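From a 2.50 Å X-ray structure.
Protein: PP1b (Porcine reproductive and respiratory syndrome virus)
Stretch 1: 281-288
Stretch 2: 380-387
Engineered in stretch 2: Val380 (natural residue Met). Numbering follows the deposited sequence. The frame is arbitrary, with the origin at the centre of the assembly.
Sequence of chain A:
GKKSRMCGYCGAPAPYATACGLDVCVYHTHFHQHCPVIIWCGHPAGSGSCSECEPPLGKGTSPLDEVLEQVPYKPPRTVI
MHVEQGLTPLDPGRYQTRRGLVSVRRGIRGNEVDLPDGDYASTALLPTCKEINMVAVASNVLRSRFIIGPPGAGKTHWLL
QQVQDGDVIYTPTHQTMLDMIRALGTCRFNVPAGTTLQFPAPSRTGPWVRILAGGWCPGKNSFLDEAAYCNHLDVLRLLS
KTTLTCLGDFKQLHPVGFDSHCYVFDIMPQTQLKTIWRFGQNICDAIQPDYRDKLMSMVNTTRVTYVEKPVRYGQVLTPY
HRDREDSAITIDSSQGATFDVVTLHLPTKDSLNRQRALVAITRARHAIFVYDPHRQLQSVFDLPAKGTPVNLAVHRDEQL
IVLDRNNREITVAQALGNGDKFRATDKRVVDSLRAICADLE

Stretch 1 281-288: QNICDAIQ
Stretch 2, residues 380-387: VFDLPAKG

Stretch 1 is helical from Gln281 through most of its length and packs against a segment without regular secondary structure, residues 380-387, burying 313 Å² in all. Helical phi/psi values stay near -65/-40 until Ile287 (-85/-9). Val380 is at -123/-32; from Phe381 onward the segment is extended, through Gly387: -138/151, -101/104, -139/89, -71/155, -67/127, -132/120 and -93/167. The CA atoms of Ala286 and Asp382, 5.5 Å apart, set the register, and from there Leu383 and Lys386 run back toward Asn282.

No hydrogen bond joins the stretches; apolar packing around Ala286 does most of the work. Ile283, Ala286, Ile287, Phe381 and Leu383 are buried, and their apolar side chains suit such a contact. Ala286 CB points toward the segment and lies 3.1 Å from Asp382 O, a tight van der Waals approach. A methyl suits this spot because the backbone comes so close. Exposed Asp382 (chi1 m), at the margin, contributes that backbone O, while its carboxylate makes no close contact with the helix. Ala286 CB also meets Phe381 CD2 and Leu383 CD1, each at 3.9 Å. Both side chains leave their backbone sideways and then bring their ends nearer the helix: Phe381 with chi1 -92°, between wells, and chi2 82°; Leu383 with chi1 t, chi2 p.

One helical turn apart, Ile283 and Ile287 widen the apolar surface. Ile283 (m, m) starts away from the segment, but its long branch returns to place Ile283 CD1 3.9 Å from Leu383 CD1. Ile287 (p, t) offers CG2 to the edge of the Phe381 ring, 3.9 Å from Phe381 CE2, while its end leads away.

The polar contacts are van der Waals ones. Ala286 O lies 3.5 Å from Phe381 CE2. Asn282, chi1 p, points toward the segment, with Asn282 ND2 3.9 Å from Lys386 CB; its amide is hydrogen-bonded elsewhere in the structure. Lys386 (chi1 -112°, between wells, then p, t, t) is exposed; its CA-to-CB bond points toward the helix and its end leads away.

Within the helix, Ile287 N donates to Ile283 O at 3.0 Å, and Gln281 NE2 to Asp285 OD1 at 2.9 Å, outside the contact. Engineered Val380 makes no contact with the helix.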

# COMPACT_ATOMS: atom_id res chain seq x y z
N GLN A 281 -14.23 -2.90 13.96
CA GLN A 281 -13.85 -2.22 12.74
C GLN A 281 -15.02 -1.48 12.08
O GLN A 281 -14.84 -0.40 11.53
CB GLN A 281 -13.24 -3.21 11.74
CG GLN A 281 -12.61 -2.58 10.51
CD GLN A 281 -11.53 -1.57 10.86
OE1 GLN A 281 -10.66 -1.83 11.69
NE2 GLN A 281 -11.59 -0.41 10.22
N ASN A 282 -16.20 -2.09 12.13
CA ASN A 282 -17.41 -1.48 11.55
C ASN A 282 -17.73 -0.11 12.15
O ASN A 282 -18.24 0.77 11.45
CB ASN A 282 -18.62 -2.41 11.71
CG ASN A 282 -18.91 -2.77 13.17
OD1 ASN A 282 -17.99 -3.05 13.95
ND2 ASN A 282 -20.18 -2.76 13.54
N ILE A 283 -17.41 0.07 13.43
CA ILE A 283 -17.58 1.35 14.10
C ILE A 283 -16.51 2.32 13.61
O ILE A 283 -16.82 3.46 13.25
CB ILE A 283 -17.49 1.23 15.64
CG1 ILE A 283 -18.53 0.25 16.18
CG2 ILE A 283 -17.65 2.60 16.30
CD1 ILE A 283 -19.96 0.55 15.76
N CYS A 284 -15.26 1.86 13.61
CA CYS A 284 -14.14 2.64 13.08
C CYS A 284 -14.45 3.19 11.68
O CYS A 284 -14.18 4.36 11.40
CB CYS A 284 -12.86 1.79 13.03
SG CYS A 284 -12.15 1.38 14.64
N ASP A 285 -15.03 2.36 10.83
CA ASP A 285 -15.41 2.76 9.47
C ASP A 285 -16.45 3.89 9.45
O ASP A 285 -16.33 4.83 8.67
CB ASP A 285 -15.96 1.56 8.69
CG ASP A 285 -14.89 0.50 8.39
OD1 ASP A 285 -13.70 0.75 8.69
OD2 ASP A 285 -15.25 -0.57 7.87
N ALA A 286 -17.46 3.78 10.32
CA ALA A 286 -18.53 4.78 10.37
C ALA A 286 -18.02 6.12 10.87
O ALA A 286 -18.42 7.16 10.36
CB ALA A 286 -19.67 4.28 11.25
N ILE A 287 -17.13 6.09 11.85
CA ILE A 287 -16.62 7.32 12.46
C ILE A 287 -15.43 7.93 11.71
O ILE A 287 -15.03 9.06 12.01
CB ILE A 287 -16.25 7.12 13.95
CG1 ILE A 287 -15.02 6.21 14.12
CG2 ILE A 287 -17.43 6.54 14.72
CD1 ILE A 287 -14.49 6.16 15.54
N GLN A 288 -14.89 7.20 10.74
CA GLN A 288 -13.67 7.62 10.03
C GLN A 288 -13.68 9.07 9.51
O GLN A 288 -12.70 9.79 9.70
CB GLN A 288 -13.33 6.64 8.90
CG GLN A 288 -12.01 6.90 8.19
CD GLN A 288 -10.82 6.90 9.14
OE1 GLN A 288 -10.40 5.84 9.62
NE2 GLN A 288 -10.27 8.08 9.42
N VAL A 380 -26.74 11.24 9.15
CA VAL A 380 -25.54 11.68 9.85
C VAL A 380 -24.41 10.64 9.78
O VAL A 380 -23.23 11.00 9.77
CB VAL A 380 -25.86 11.99 11.33
CG1 VAL A 380 -24.70 12.71 11.99
CG2 VAL A 380 -27.12 12.85 11.42
N PHE A 381 -24.77 9.36 9.75
CA PHE A 381 -23.79 8.28 9.77
C PHE A 381 -24.15 7.17 8.80
O PHE A 381 -25.32 6.93 8.52
CB PHE A 381 -23.70 7.68 11.17
CG PHE A 381 -22.65 8.31 12.03
CD1 PHE A 381 -22.90 9.50 12.70
CD2 PHE A 381 -21.40 7.71 12.16
CE1 PHE A 381 -21.92 10.08 13.50
CE2 PHE A 381 -20.43 8.29 12.96
CZ PHE A 381 -20.69 9.47 13.62
N ASP A 382 -23.11 6.49 8.30
CA ASP A 382 -23.26 5.23 7.59
C ASP A 382 -22.90 4.14 8.58
O ASP A 382 -21.72 3.94 8.90
CB ASP A 382 -22.34 5.18 6.37
CG ASP A 382 -22.71 6.21 5.32
OD1 ASP A 382 -21.80 6.84 4.75
OD2 ASP A 382 -23.92 6.40 5.06
N LEU A 383 -23.92 3.46 9.10
CA LEU A 383 -23.72 2.43 10.11
C LEU A 383 -24.63 1.24 9.80
O LEU A 383 -25.77 1.20 10.27
CB LEU A 383 -24.01 2.99 11.50
CG LEU A 383 -23.73 2.05 12.68
CD1 LEU A 383 -22.25 1.73 12.80
CD2 LEU A 383 -24.25 2.68 13.96
N PRO A 384 -24.14 0.29 8.99
CA PRO A 384 -24.98 -0.86 8.63
C PRO A 384 -25.21 -1.81 9.80
O PRO A 384 -24.40 -1.85 10.74
CB PRO A 384 -24.17 -1.56 7.52
CG PRO A 384 -23.03 -0.66 7.18
CD PRO A 384 -22.80 0.21 8.38
N ALA A 385 -26.30 -2.56 9.74
CA ALA A 385 -26.60 -3.57 10.74
C ALA A 385 -25.57 -4.70 10.64
O ALA A 385 -25.36 -5.24 9.56
CB ALA A 385 -28.00 -4.12 10.55
N LYS A 386 -24.95 -5.02 11.77
CA LYS A 386 -23.92 -6.05 11.84
C LYS A 386 -24.22 -6.99 13.00
O LYS A 386 -24.29 -6.55 14.15
CB LYS A 386 -22.53 -5.42 12.03
CG LYS A 386 -21.59 -5.56 10.84
CD LYS A 386 -22.13 -4.92 9.57
CE LYS A 386 -21.05 -4.85 8.50
NZ LYS A 386 -21.61 -4.52 7.15
N GLY A 387 -24.41 -8.27 12.69
CA GLY A 387 -24.60 -9.30 13.71
C GLY A 387 -23.27 -9.93 14.08
O GLY A 387 -22.27 -9.74 13.39